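Local structure of soluble inorganic pyrophosphatase (5WRT) at residues Asp164-Gln169 against Arg178-Val183; Val124-Glu129 against Pro185-Trp190; Asn38-Arg43 against Val220-His225; Trp155-Ile160 against Ala215-Val220; Gly8-Lys13 against Thr57-Glu62. The protein probably hydrolyses inorganic pyrophosphate to orthophosphate with the help of magnesium, this chain being the pyrophosphatase domain of a longer Toxoplasma gondii protein. All coordinates share one frame; numbering follows the deposited sequence.

Contact 1 of 5, residues Asp164-Gln169 against Arg178-Val183; sequences DPLFSQ and RLCRGV
An Asx turn in the loop after strand 152-161 packs on the C-terminal end of helix 173-179, where Leu166 touches Cys180 and Gln169 touches Leu179. Leu166 CD1 lies 3.7 Å from Cys180 SG. SG sits beside its own backbone N, anti to the carbonyl carbon (chi1 -51°), and this turns the sulfur to the leucine methyl. The second pair crosses at about a right angle: Gln169 CB is 4.0 Å from Leu179 CD1. That methyl also meets the amide, with Leu179 CD1 4.1 Å from Gln169 NE2. Asp164 sets the turn. Its OD2 accepts from Leu166 N at 3.0 Å, on the anti side, 26° out of the carboxylate plane, and Asp164 O takes Phe167 N in a type I beta turn. A water links the two segments. It donates to Gln169 O at 2.9 Å and accepts from Arg178 NH2 at 3.0 Å, lying in the guanidinium plane. Arg178 also forms a salt bridge with Asp175. Beyond the helix, Arg181 pairs with Glu209 of the second subunit. No direct hydrogen bond joins the two segments. The contact therefore rests on a few apolar touches and one bridging water, at the surface and away from the metal site.

Contact 2 of 5, residues Val124-Glu129 against Pro185-Trp190; sequences VEIGSE and PGIREW
Glu125 OE2 is gripped by two backbone N-H groups, those of Gly127 and Arg161, at the end of strand 115-125, while the neighbouring Val124 and Ile126 pack on Ile187 of helix 183-193. This is helix-on-sheet packing in the pyrophosphatase fold. The bond from Gly127 N to Glu125 OE2 is 2.8 Å long but bent, with an angle of 131° at the hydrogen. The N-H comes from above the carboxylate plane. OE1 of the same carboxylate is bonded to Asn92 ND2, which helps to fix the buried acid on the side of the strand away from the helix. On the helix side the contact is wholly apolar. Val124 CG1 and Ile187 CD1 are 3.9 Å apart, and the two side chains lie side by side, pointing opposite ways. Ile126 meets Ile187 at about a right angle. Trp91, Leu145 and Leu158 also pack on Ile187, which is buried. Val124 is near the metal site: its side chain lies about 6 Å from that of Asp122, a magnesium ligand. The Ile126 CG1 branch stands between the backbone N and the carbonyl carbon (chi1 67°), leaving its CG2 methyl to touch Ile187 CD1 at 3.9 Å.

Contact 3 of 5, residues Asn38-Arg43 against Val220-His225; sequences NGRDAR and VVYRAH
A type I beta turn, Gly39 to Ala42, in the loop before strand 47-53 lies against the long C-terminal helix 214-232, and Arg40 bridges the gap to Tyr222 and His225. The backbones stay well apart, with the CA atoms of Arg40 and Tyr222 10.0 Å from each other. The Arg40 chain starts with CG anti to the backbone N (chi1 -156°) and bends at chi3, which brings the guanidinium to the two rings. Its NH1 is 3.7 Å from Tyr222 CD1. The guanidinium and phenol planes are 38° apart, so the groups are not stacked flat. NH2 reaches the edge of the imidazole near its plane, 4.0 Å from His225 CD2. The ring is held by its ND1, which is hydrogen-bonded to Gln98 O. The turn is also tied by polar bonds. Arg43 NH1 donates to Arg40 O at 3.2 Å and to Ala42 O at 2.8 Å. A water donates to Arg40 O and lies 2.7 Å from Tyr222 OH, linking the turn to the helix. Phe36 and Leu45 pack on Tyr222. The segments share no direct hydrogen bond. Arg40 therefore adds van der Waals contact with two rings, and its charge may disfavour protonation of His225, whose NE2 is 4.3 Å from Arg40 NH2.

Contact 4 of 5, residues Trp155-Ile160 against Ala215-Val220; sequences WKVLAI and ADAERV
Strand 155-160 and helix 215-220 run at 118° to each other, their axes 9.2 Å apart at closest approach. The backbones come nearest at Val157 and Ala217, whose CA atoms are 6.5 Å apart. The small alanine side chain lies between them, with Ala217 CB 4.4 Å from Val157 CG1. The main packing is between Trp155 and Val220. Both valine methyls lie on the indole. Val220 CG2 stands over one face of the six-membered ring, 3.7 Å from its centroid and 11° off the normal, a CH-pi contact. CG1 lies 3.8 Å from Trp155 CG. The valine torsion (CG1 anti to the backbone N, chi1 164°) turns the pair of methyls so that CG1 falls on the five-membered ring and CG2 on the six-membered ring. Val220 CG1 also meets Val157 CG2 at 4.3 Å. On the helix, Arg219 NH2 makes a salt bridge with Asp216 OD1 at 2.7 Å, one turn along. The strand's other side bears Lys156, whose NZ pairs with Asp154 and bonds Asp122 and Tyr93. Asp154 and Asp122 bind magnesium together with Asp117, so the strand has a lysine that holds two magnesium-binding aspartates on one side and the helix on the other. Such apolar packing of a C-terminal helix on the central beta barrel is a feature of family I pyrophosphatases.

Contact 5 of 5, residues Gly8-Lys13 against Thr57-Glu62; sequences GTEGEK and TRRKME
Arg59 is the residue of segment 57-62 that meets the Gly8-Lys13 loop, and its guanidinium lies against Gly11 CA. Thr57 comes first. Its OG1 is bonded to Pro54 O, and its backbone pairs with Leu89. Arg58 follows, with NE in a salt bridge to Glu84, and it packs on Ala86 of the second subunit. Arg59 then reaches across. Its CG lies anti to the carbonyl carbon (chi1 -66°), and the chain, extended from CG to NE, carries the guanidinium to the turn. Gly11 CA lies 3.2 Å above one guanidinium face, displaced toward the NE and NH2 side, 3.4 Å from Arg59 NE and 3.6 Å from Arg59 CZ. Gly11 is at a corner of the type II beta turn Thr9 to Glu12. It has no side chain, which lets the guanidinium come close, and its positive phi of 80° also suits a glycine. Glu10 adds a looser touch, with CG 4.3 Å from Arg59 NH1. Its carboxylate is opposite in charge but not in contact, as Glu10 OE2 is 4.9 Å from Arg59 NH1. Lys60 is the centre of an inverse gamma turn, and Met61 N bonds Arg59 O at 2.9 Å. Met61 and Glu62 resume the strand. The segment lies between strands 72-74 and 84-89, antiparallel to both, while the loop joins strands 3-7 and 16-20 of a separate antiparallel sheet.

In the fold
From the N terminus, contact 5 closes first. It joins the hairpin loop after strand 3-7 to strand 57-63, and is complete before contacts 1, 2 and 4 open. Contact 3 starts inside its span, at residues 38-43, and ends on helix 214-232, so the two cross. Contact 3 closes the longest loop and encloses contacts 1, 2 and 4. Contacts 2 and 4 cross each other and set helices on neighbouring strands 115-125 and 152-161, which share backbone bonds. Contact 1 falls within both and ties the loop after strand 152-161 to the end of helix 173-179. Contacts 3 and 4 share Val220, and contacts 1, 2 and 5 all have residues that reach the second subunit.

Contact 1 of 5, residues Asp164-Gln169 against Arg178-Val183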
# COMPACT_ATOMS: atom_id res chain seq x y z
N ASP A 164 7.58 -12.77 19.68
CA ASP A 164 7.62 -13.16 18.28
C ASP A 164 8.86 -14.02 18.03
O ASP A 164 9.91 -13.77 18.62
CB ASP A 164 7.64 -11.93 17.37
CG ASP A 164 7.60 -12.29 15.90
OD1 ASP A 164 6.50 -12.29 15.30
OD2 ASP A 164 8.68 -12.59 15.33
N PRO A 165 8.76 -15.05 17.19
CA PRO A 165 9.90 -15.96 17.01
C PRO A 165 11.20 -15.28 16.60
O PRO A 165 12.28 -15.76 16.98
CB PRO A 165 9.40 -16.93 15.94
CG PRO A 165 7.92 -16.93 16.09
CD PRO A 165 7.56 -15.53 16.48
N LEU A 166 11.15 -14.19 15.85
CA LEU A 166 12.36 -13.53 15.38
C LEU A 166 12.85 -12.42 16.31
O LEU A 166 13.74 -11.66 15.92
CB LEU A 166 12.14 -12.95 13.99
CG LEU A 166 11.65 -13.87 12.88
CD1 LEU A 166 11.25 -13.07 11.65
CD2 LEU A 166 12.73 -14.88 12.52
N PHE A 167 12.29 -12.32 17.52
CA PHE A 167 12.64 -11.22 18.42
C PHE A 167 14.14 -11.15 18.67
O PHE A 167 14.78 -10.12 18.43
CB PHE A 167 11.88 -11.37 19.74
CG PHE A 167 12.23 -10.33 20.76
CD1 PHE A 167 11.60 -9.10 20.74
CD2 PHE A 167 13.18 -10.58 21.73
CE1 PHE A 167 11.91 -8.13 21.67
CE2 PHE A 167 13.50 -9.62 22.67
CZ PHE A 167 12.86 -8.39 22.64
N SER A 168 14.73 -12.25 19.16
CA SER A 168 16.15 -12.24 19.49
C SER A 168 17.04 -12.10 18.26
O SER A 168 18.22 -11.76 18.40
CB SER A 168 16.52 -13.51 20.25
OG SER A 168 16.31 -14.66 19.45
N GLN A 169 16.50 -12.35 17.07
CA GLN A 169 17.28 -12.27 15.84
C GLN A 169 17.21 -10.90 15.17
O GLN A 169 18.02 -10.62 14.28
CB GLN A 169 16.80 -13.33 14.85
CG GLN A 169 17.26 -14.74 15.16
CD GLN A 169 16.86 -15.72 14.09
OE1 GLN A 169 15.78 -16.30 14.13
NE2 GLN A 169 17.73 -15.90 13.10
N ARG A 178 17.27 -8.39 5.99
CA ARG A 178 17.86 -9.70 5.73
C ARG A 178 16.85 -10.82 5.92
O ARG A 178 16.73 -11.72 5.08
CB ARG A 178 19.07 -9.92 6.63
CG ARG A 178 19.88 -11.17 6.28
CD ARG A 178 21.22 -11.20 7.00
NE ARG A 178 21.12 -10.78 8.40
CZ ARG A 178 20.78 -11.58 9.40
NH1 ARG A 178 20.52 -12.86 9.17
NH2 ARG A 178 20.72 -11.11 10.64
N LEU A 179 16.11 -10.79 7.03
CA LEU A 179 15.24 -11.89 7.41
C LEU A 179 13.77 -11.66 7.09
O LEU A 179 12.97 -12.59 7.24
CB LEU A 179 15.38 -12.18 8.91
CG LEU A 179 16.78 -12.49 9.42
CD1 LEU A 179 16.81 -12.48 10.94
CD2 LEU A 179 17.24 -13.84 8.89
N CYS A 180 13.39 -10.45 6.64
CA CYS A 180 11.99 -10.12 6.35
C CYS A 180 11.97 -9.20 5.12
O CYS A 180 11.78 -7.99 5.24
CB CYS A 180 11.30 -9.46 7.54
SG CYS A 180 11.46 -10.33 9.12
N ARG A 181 12.15 -9.78 3.94
CA ARG A 181 12.22 -8.97 2.73
C ARG A 181 10.89 -8.29 2.46
O ARG A 181 9.82 -8.89 2.62
CB ARG A 181 12.63 -9.84 1.54
CG ARG A 181 12.60 -9.09 0.21
CD ARG A 181 13.98 -8.97 -0.40
NE ARG A 181 14.60 -10.28 -0.59
CZ ARG A 181 14.21 -11.16 -1.51
NH1 ARG A 181 13.22 -10.88 -2.34
NH2 ARG A 181 14.83 -12.33 -1.61
N GLY A 182 10.95 -7.02 2.05
CA GLY A 182 9.78 -6.25 1.73
C GLY A 182 9.09 -5.58 2.90
O GLY A 182 8.16 -4.81 2.68
N VAL A 183 9.52 -5.84 4.14
CA VAL A 183 8.85 -5.25 5.29
C VAL A 183 9.17 -3.76 5.38
O VAL A 183 8.26 -2.92 5.47
CB VAL A 183 9.23 -5.99 6.58
CG1 VAL A 183 8.80 -5.19 7.80
CG2 VAL A 183 8.59 -7.37 6.60
O HOH W 1 20.37 -12.03 13.45

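Contact 2 of 5, residues Val124-Glu129 against Pro185-Trp190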
# COMPACT_ATOMS: atom_id res chain seq x y z
N VAL A 124 5.04 0.93 14.33
CA VAL A 124 4.59 -0.20 13.52
C VAL A 124 5.26 -1.45 14.06
O VAL A 124 6.50 -1.51 14.17
CB VAL A 124 4.93 0.00 12.03
CG1 VAL A 124 4.28 -1.08 11.19
CG2 VAL A 124 4.48 1.38 11.57
N GLU A 125 4.46 -2.46 14.41
CA GLU A 125 4.97 -3.74 14.88
C GLU A 125 4.91 -4.74 13.74
O GLU A 125 3.85 -4.92 13.12
CB GLU A 125 4.16 -4.23 16.08
CG GLU A 125 4.85 -5.29 16.92
CD GLU A 125 4.74 -6.68 16.33
OE1 GLU A 125 3.64 -7.06 15.88
OE2 GLU A 125 5.76 -7.41 16.32
N ILE A 126 6.03 -5.39 13.46
CA ILE A 126 6.20 -6.15 12.22
C ILE A 126 6.03 -7.65 12.44
O ILE A 126 6.27 -8.43 11.52
CB ILE A 126 7.55 -5.83 11.57
CG1 ILE A 126 8.70 -6.36 12.43
CG2 ILE A 126 7.70 -4.33 11.35
CD1 ILE A 126 10.05 -6.25 11.77
N GLY A 127 5.62 -8.06 13.63
CA GLY A 127 5.46 -9.47 13.92
C GLY A 127 4.34 -10.11 13.12
O GLY A 127 3.50 -9.45 12.50
N SER A 128 4.33 -11.44 13.13
CA SER A 128 3.39 -12.20 12.31
C SER A 128 1.99 -12.26 12.93
O SER A 128 1.00 -12.28 12.20
CB SER A 128 3.91 -13.62 12.09
OG SER A 128 3.11 -14.32 11.16
N GLU A 129 1.90 -12.27 14.26
CA GLU A 129 0.63 -12.47 14.94
C GLU A 129 -0.21 -11.20 14.95
O GLU A 129 0.30 -10.10 15.17
CB GLU A 129 0.88 -12.96 16.37
CG GLU A 129 -0.21 -12.62 17.37
CD GLU A 129 -0.20 -13.55 18.57
OE1 GLU A 129 -0.63 -13.13 19.66
OE2 GLU A 129 0.26 -14.70 18.42
N PRO A 185 10.54 -1.62 2.98
CA PRO A 185 9.96 -0.86 1.86
C PRO A 185 8.44 -0.94 1.81
O PRO A 185 7.80 0.03 1.38
CB PRO A 185 10.60 -1.50 0.62
CG PRO A 185 10.95 -2.88 1.05
CD PRO A 185 11.34 -2.77 2.49
N GLY A 186 7.85 -2.05 2.24
CA GLY A 186 6.40 -2.12 2.29
C GLY A 186 5.79 -1.09 3.22
O GLY A 186 4.77 -0.48 2.91
N ILE A 187 6.43 -0.88 4.38
CA ILE A 187 5.94 0.12 5.32
C ILE A 187 6.16 1.53 4.77
O ILE A 187 5.28 2.39 4.87
CB ILE A 187 6.60 -0.07 6.70
CG1 ILE A 187 6.09 -1.34 7.37
CG2 ILE A 187 6.35 1.15 7.58
CD1 ILE A 187 6.95 -1.82 8.51
N ARG A 188 7.34 1.78 4.19
CA ARG A 188 7.61 3.10 3.62
C ARG A 188 6.64 3.44 2.50
O ARG A 188 6.09 4.54 2.46
CB ARG A 188 9.05 3.17 3.11
CG ARG A 188 9.39 4.52 2.47
CD ARG A 188 10.86 4.64 2.10
NE ARG A 188 11.43 3.34 1.74
CZ ARG A 188 12.54 2.84 2.27
NH1 ARG A 188 13.23 3.53 3.18
NH2 ARG A 188 12.97 1.65 1.88
N GLU A 189 6.42 2.49 1.59
CA GLU A 189 5.53 2.77 0.46
C GLU A 189 4.08 2.87 0.91
O GLU A 189 3.30 3.61 0.30
CB GLU A 189 5.69 1.69 -0.61
CG GLU A 189 7.07 1.66 -1.26
CD GLU A 189 7.57 3.03 -1.69
OE1 GLU A 189 6.76 3.83 -2.20
OE2 GLU A 189 8.77 3.30 -1.50
N TRP A 190 3.70 2.14 1.96
CA TRP A 190 2.34 2.24 2.47
C TRP A 190 2.04 3.65 2.95
O TRP A 190 1.04 4.26 2.56
CB TRP A 190 2.12 1.23 3.60
CG TRP A 190 0.68 0.94 3.87
CD1 TRP A 190 -0.05 -0.13 3.41
CD2 TRP A 190 -0.23 1.73 4.64
NE1 TRP A 190 -1.34 -0.05 3.86
CE2 TRP A 190 -1.48 1.09 4.61
CE3 TRP A 190 -0.11 2.93 5.36
CZ2 TRP A 190 -2.60 1.60 5.27
CZ3 TRP A 190 -1.22 3.43 6.01
CH2 TRP A 190 -2.45 2.77 5.96

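Contact 3 of 5, residues Asn38-Arg43 against Val220-His225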
# COMPACT_ATOMS: atom_id res chain seq x y z
N ASN A 38 9.86 -2.68 31.87
CA ASN A 38 10.85 -3.12 32.85
C ASN A 38 11.90 -2.03 33.09
O ASN A 38 13.07 -2.34 33.33
CB ASN A 38 11.53 -4.41 32.42
CG ASN A 38 10.57 -5.43 31.83
OD1 ASN A 38 9.41 -5.50 32.23
ND2 ASN A 38 11.06 -6.21 30.88
N GLY A 39 11.49 -0.77 33.04
CA GLY A 39 12.40 0.32 33.30
C GLY A 39 13.34 0.59 32.14
O GLY A 39 13.51 -0.21 31.23
N ARG A 40 13.97 1.77 32.19
CA ARG A 40 14.87 2.19 31.12
C ARG A 40 16.17 1.40 31.11
O ARG A 40 16.90 1.46 30.11
CB ARG A 40 15.16 3.68 31.25
CG ARG A 40 15.58 4.36 29.95
CD ARG A 40 16.05 5.79 30.20
NE ARG A 40 15.04 6.58 30.90
CZ ARG A 40 14.37 7.58 30.34
NH1 ARG A 40 14.60 7.91 29.07
NH2 ARG A 40 13.47 8.25 31.05
N ASP A 41 16.48 0.66 32.17
CA ASP A 41 17.72 -0.10 32.28
C ASP A 41 17.57 -1.56 31.87
O ASP A 41 18.53 -2.32 31.99
CB ASP A 41 18.27 -0.02 33.71
CG ASP A 41 18.83 1.34 34.04
OD1 ASP A 41 19.01 1.63 35.24
OD2 ASP A 41 19.12 2.12 33.11
N ALA A 42 16.40 -1.96 31.38
CA ALA A 42 16.22 -3.32 30.92
C ALA A 42 17.07 -3.57 29.69
O ALA A 42 17.22 -2.71 28.82
CB ALA A 42 14.74 -3.58 30.60
N ARG A 43 17.65 -4.77 29.62
CA ARG A 43 18.43 -5.19 28.46
C ARG A 43 17.93 -6.58 28.08
O ARG A 43 18.02 -7.51 28.91
CB ARG A 43 19.93 -5.23 28.79
CG ARG A 43 20.63 -3.87 28.89
CD ARG A 43 20.30 -2.89 27.78
NE ARG A 43 20.93 -1.60 28.06
CZ ARG A 43 20.30 -0.54 28.55
NH1 ARG A 43 19.00 -0.60 28.82
NH2 ARG A 43 20.96 0.59 28.78
N VAL A 220 14.46 8.88 19.11
CA VAL A 220 13.18 9.47 18.73
C VAL A 220 12.14 9.23 19.82
O VAL A 220 11.40 10.15 20.20
CB VAL A 220 12.71 8.89 17.37
CG1 VAL A 220 11.23 9.18 17.15
CG2 VAL A 220 13.54 9.47 16.23
N VAL A 221 12.10 8.02 20.37
CA VAL A 221 11.14 7.71 21.43
C VAL A 221 11.48 8.49 22.70
O VAL A 221 10.58 9.03 23.36
CB VAL A 221 11.09 6.20 21.69
CG1 VAL A 221 9.98 5.87 22.68
CG2 VAL A 221 10.88 5.44 20.38
N TYR A 222 12.76 8.55 23.07
CA TYR A 222 13.16 9.30 24.26
C TYR A 222 12.71 10.75 24.17
O TYR A 222 12.12 11.29 25.12
CB TYR A 222 14.68 9.24 24.45
CG TYR A 222 15.27 7.88 24.70
CD1 TYR A 222 14.61 6.94 25.48
CD2 TYR A 222 16.51 7.54 24.18
CE1 TYR A 222 15.17 5.69 25.72
CE2 TYR A 222 17.08 6.31 24.42
CZ TYR A 222 16.40 5.39 25.18
OH TYR A 222 16.98 4.16 25.41
N ARG A 223 13.01 11.41 23.05
CA ARG A 223 12.67 12.82 22.91
C ARG A 223 11.17 13.05 23.03
O ARG A 223 10.73 13.99 23.71
CB ARG A 223 13.19 13.36 21.58
CG ARG A 223 13.05 14.86 21.43
CD ARG A 223 13.74 15.37 20.18
NE ARG A 223 13.28 14.68 18.98
CZ ARG A 223 14.06 13.96 18.18
NH1 ARG A 223 15.35 13.83 18.46
NH2 ARG A 223 13.56 13.37 17.11
N ALA A 224 10.36 12.20 22.39
CA ALA A 224 8.91 12.31 22.53
C ALA A 224 8.47 12.02 23.95
O ALA A 224 7.49 12.61 24.43
CB ALA A 224 8.21 11.38 21.54
N HIS A 225 9.17 11.12 24.64
CA HIS A 225 8.87 10.85 26.04
C HIS A 225 9.12 12.09 26.90
O HIS A 225 8.34 12.39 27.81
CB HIS A 225 9.70 9.67 26.53
CG HIS A 225 9.37 9.21 27.92
ND1 HIS A 225 8.07 8.95 28.32
CD2 HIS A 225 10.15 8.95 28.99
CE1 HIS A 225 8.08 8.56 29.59
NE2 HIS A 225 9.33 8.55 30.01
O HOH W 2 18.00 3.52 27.85

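Contact 4 of 5, residues Trp155-Ile160 against Ala215-Val220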
# COMPACT_ATOMS: atom_id res chain seq x y z
N TRP A 155 6.92 10.54 12.46
CA TRP A 155 7.76 9.35 12.57
C TRP A 155 6.91 8.09 12.56
O TRP A 155 5.82 8.04 13.15
CB TRP A 155 8.58 9.39 13.86
CG TRP A 155 9.70 10.38 13.89
CD1 TRP A 155 9.70 11.59 14.50
CD2 TRP A 155 10.99 10.22 13.29
NE1 TRP A 155 10.91 12.21 14.33
CE2 TRP A 155 11.72 11.39 13.58
CE3 TRP A 155 11.60 9.22 12.54
CZ2 TRP A 155 13.03 11.58 13.15
CZ3 TRP A 155 12.90 9.41 12.11
CH2 TRP A 155 13.60 10.58 12.41
N LYS A 156 7.41 7.06 11.89
CA LYS A 156 6.87 5.71 11.99
C LYS A 156 7.99 4.82 12.52
O LYS A 156 8.86 4.39 11.77
CB LYS A 156 6.34 5.22 10.64
CG LYS A 156 5.32 6.15 10.00
CD LYS A 156 4.12 6.35 10.91
CE LYS A 156 3.10 7.29 10.27
NZ LYS A 156 2.17 7.87 11.27
N VAL A 157 7.97 4.58 13.83
CA VAL A 157 8.97 3.72 14.45
C VAL A 157 8.64 2.27 14.14
O VAL A 157 7.47 1.85 14.21
CB VAL A 157 9.02 3.96 15.97
CG1 VAL A 157 10.01 3.02 16.64
CG2 VAL A 157 9.37 5.41 16.27
N LEU A 158 9.66 1.49 13.78
CA LEU A 158 9.49 0.07 13.51
C LEU A 158 9.97 -0.73 14.71
O LEU A 158 11.03 -0.44 15.27
CB LEU A 158 10.26 -0.35 12.25
CG LEU A 158 10.23 0.63 11.07
CD1 LEU A 158 11.20 0.19 9.99
CD2 LEU A 158 8.82 0.77 10.51
N ALA A 159 9.20 -1.74 15.09
CA ALA A 159 9.49 -2.49 16.31
C ALA A 159 9.06 -3.94 16.13
O ALA A 159 8.30 -4.27 15.21
CB ALA A 159 8.80 -1.87 17.53
N ILE A 160 9.55 -4.80 17.01
CA ILE A 160 9.21 -6.21 17.00
C ILE A 160 8.72 -6.61 18.39
O ILE A 160 9.33 -6.25 19.40
CB ILE A 160 10.40 -7.09 16.56
CG1 ILE A 160 10.01 -8.57 16.60
CG2 ILE A 160 11.64 -6.83 17.41
CD1 ILE A 160 9.04 -8.98 15.52
N ALA A 215 19.26 2.62 17.07
CA ALA A 215 19.73 3.58 18.07
C ALA A 215 19.13 4.96 17.84
O ALA A 215 18.75 5.65 18.79
CB ALA A 215 21.25 3.65 18.06
N ASP A 216 19.03 5.39 16.58
CA ASP A 216 18.37 6.65 16.28
C ASP A 216 16.89 6.59 16.64
O ASP A 216 16.33 7.56 17.17
CB ASP A 216 18.53 7.01 14.81
CG ASP A 216 19.92 7.50 14.47
OD1 ASP A 216 20.52 8.21 15.31
OD2 ASP A 216 20.42 7.18 13.38
N ALA A 217 16.25 5.46 16.37
CA ALA A 217 14.83 5.32 16.69
C ALA A 217 14.60 5.29 18.19
O ALA A 217 13.54 5.73 18.66
CB ALA A 217 14.26 4.07 16.03
N GLU A 218 15.56 4.77 18.96
CA GLU A 218 15.46 4.86 20.41
C GLU A 218 15.45 6.32 20.86
O GLU A 218 14.66 6.70 21.73
CB GLU A 218 16.63 4.12 21.07
CG GLU A 218 16.56 2.60 20.99
CD GLU A 218 17.86 1.95 21.44
OE1 GLU A 218 18.76 2.69 21.90
OE2 GLU A 218 17.98 0.71 21.33
N ARG A 219 16.31 7.15 20.26
CA ARG A 219 16.36 8.56 20.62
C ARG A 219 15.09 9.30 20.21
O ARG A 219 14.69 10.25 20.88
CB ARG A 219 17.58 9.22 19.98
CG ARG A 219 18.91 8.86 20.64
CD ARG A 219 20.05 9.67 20.03
NE ARG A 219 20.55 9.09 18.79
CZ ARG A 219 21.44 8.10 18.73
NH1 ARG A 219 21.94 7.58 19.84
NH2 ARG A 219 21.83 7.64 17.55
N VAL A 220 14.46 8.88 19.11
CA VAL A 220 13.18 9.47 18.73
C VAL A 220 12.14 9.23 19.82
O VAL A 220 11.40 10.15 20.20
CB VAL A 220 12.71 8.89 17.37
CG1 VAL A 220 11.23 9.18 17.15
CG2 VAL A 220 13.54 9.47 16.23

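Contact 5 of 5, residues Gly8-Lys13 against Thr57-Glu62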
# COMPACT_ATOMS: atom_id res chain seq x y z
N GLY A 8 -19.72 -1.52 23.04
CA GLY A 8 -20.28 -1.24 21.74
C GLY A 8 -20.14 -2.41 20.79
O GLY A 8 -19.74 -3.52 21.16
N THR A 9 -20.46 -2.15 19.52
CA THR A 9 -20.43 -3.16 18.48
C THR A 9 -19.37 -2.82 17.44
O THR A 9 -19.23 -1.66 17.04
CB THR A 9 -21.80 -3.27 17.79
OG1 THR A 9 -22.81 -3.56 18.77
CG2 THR A 9 -21.80 -4.36 16.73
N GLU A 10 -18.62 -3.84 17.02
CA GLU A 10 -17.47 -3.62 16.15
C GLU A 10 -17.91 -2.96 14.85
O GLU A 10 -18.92 -3.34 14.26
CB GLU A 10 -16.75 -4.94 15.85
CG GLU A 10 -15.44 -4.77 15.09
CD GLU A 10 -14.27 -5.45 15.78
OE1 GLU A 10 -14.48 -6.53 16.37
OE2 GLU A 10 -13.15 -4.91 15.73
N GLY A 11 -17.15 -1.96 14.41
CA GLY A 11 -17.48 -1.26 13.19
C GLY A 11 -18.56 -0.21 13.32
O GLY A 11 -18.97 0.35 12.29
N GLU A 12 -19.05 0.06 14.52
CA GLU A 12 -20.14 1.01 14.72
C GLU A 12 -19.62 2.19 15.54
O GLU A 12 -18.53 2.13 16.13
CB GLU A 12 -21.33 0.35 15.41
CG GLU A 12 -21.70 -1.02 14.84
CD GLU A 12 -22.41 -0.94 13.50
OE1 GLU A 12 -22.98 0.13 13.19
OE2 GLU A 12 -22.40 -1.94 12.76
N LYS A 13 -20.42 3.25 15.61
CA LYS A 13 -19.96 4.48 16.25
C LYS A 13 -19.83 4.35 17.76
O LYS A 13 -19.15 5.18 18.38
CB LYS A 13 -20.89 5.64 15.90
CG LYS A 13 -20.63 6.27 14.55
CD LYS A 13 -21.38 7.59 14.40
CE LYS A 13 -21.77 7.84 12.95
NZ LYS A 13 -22.64 6.76 12.42
N THR A 57 -6.23 -4.77 9.02
CA THR A 57 -7.48 -4.03 9.12
C THR A 57 -7.26 -2.62 8.58
O THR A 57 -6.13 -2.21 8.29
CB THR A 57 -8.00 -3.96 10.56
OG1 THR A 57 -7.12 -3.18 11.37
CG2 THR A 57 -8.14 -5.36 11.16
N ARG A 58 -8.35 -1.86 8.45
CA ARG A 58 -8.26 -0.53 7.86
C ARG A 58 -9.10 0.52 8.57
O ARG A 58 -9.08 1.68 8.14
CB ARG A 58 -8.60 -0.56 6.36
CG ARG A 58 -10.03 -0.87 6.00
CD ARG A 58 -10.23 -0.54 4.53
NE ARG A 58 -11.55 -0.92 4.03
CZ ARG A 58 -11.74 -1.77 3.03
NH1 ARG A 58 -10.71 -2.32 2.41
NH2 ARG A 58 -12.98 -2.07 2.64
N ARG A 59 -9.84 0.17 9.62
CA ARG A 59 -10.56 1.19 10.37
C ARG A 59 -9.57 2.03 11.18
O ARG A 59 -8.66 1.49 11.83
CB ARG A 59 -11.58 0.55 11.31
CG ARG A 59 -12.72 -0.16 10.62
CD ARG A 59 -13.78 -0.59 11.62
NE ARG A 59 -14.95 -1.17 10.96
CZ ARG A 59 -15.14 -2.47 10.78
NH1 ARG A 59 -14.24 -3.34 11.21
NH2 ARG A 59 -16.23 -2.90 10.16
N LYS A 60 -9.75 3.35 11.15
CA LYS A 60 -8.83 4.27 11.80
C LYS A 60 -9.18 4.35 13.28
O LYS A 60 -9.83 5.28 13.76
CB LYS A 60 -8.87 5.64 11.13
CG LYS A 60 -7.83 6.62 11.64
CD LYS A 60 -7.52 7.68 10.60
CE LYS A 60 -6.68 8.81 11.18
NZ LYS A 60 -6.83 10.07 10.42
N MET A 61 -8.72 3.34 14.02
CA MET A 61 -8.88 3.33 15.47
C MET A 61 -7.75 4.13 16.11
O MET A 61 -6.58 3.99 15.73
CB MET A 61 -8.88 1.90 16.00
CG MET A 61 -9.83 0.97 15.26
SD MET A 61 -11.57 1.43 15.45
CE MET A 61 -11.78 1.24 17.21
N GLU A 62 -8.09 4.95 17.10
CA GLU A 62 -7.11 5.79 17.77
C GLU A 62 -7.55 6.04 19.20
O GLU A 62 -8.75 6.05 19.51
CB GLU A 62 -6.92 7.14 17.07
CG GLU A 62 -6.28 7.09 15.70
CD GLU A 62 -6.26 8.44 15.01
OE1 GLU A 62 -7.02 9.34 15.44
OE2 GLU A 62 -5.49 8.60 14.05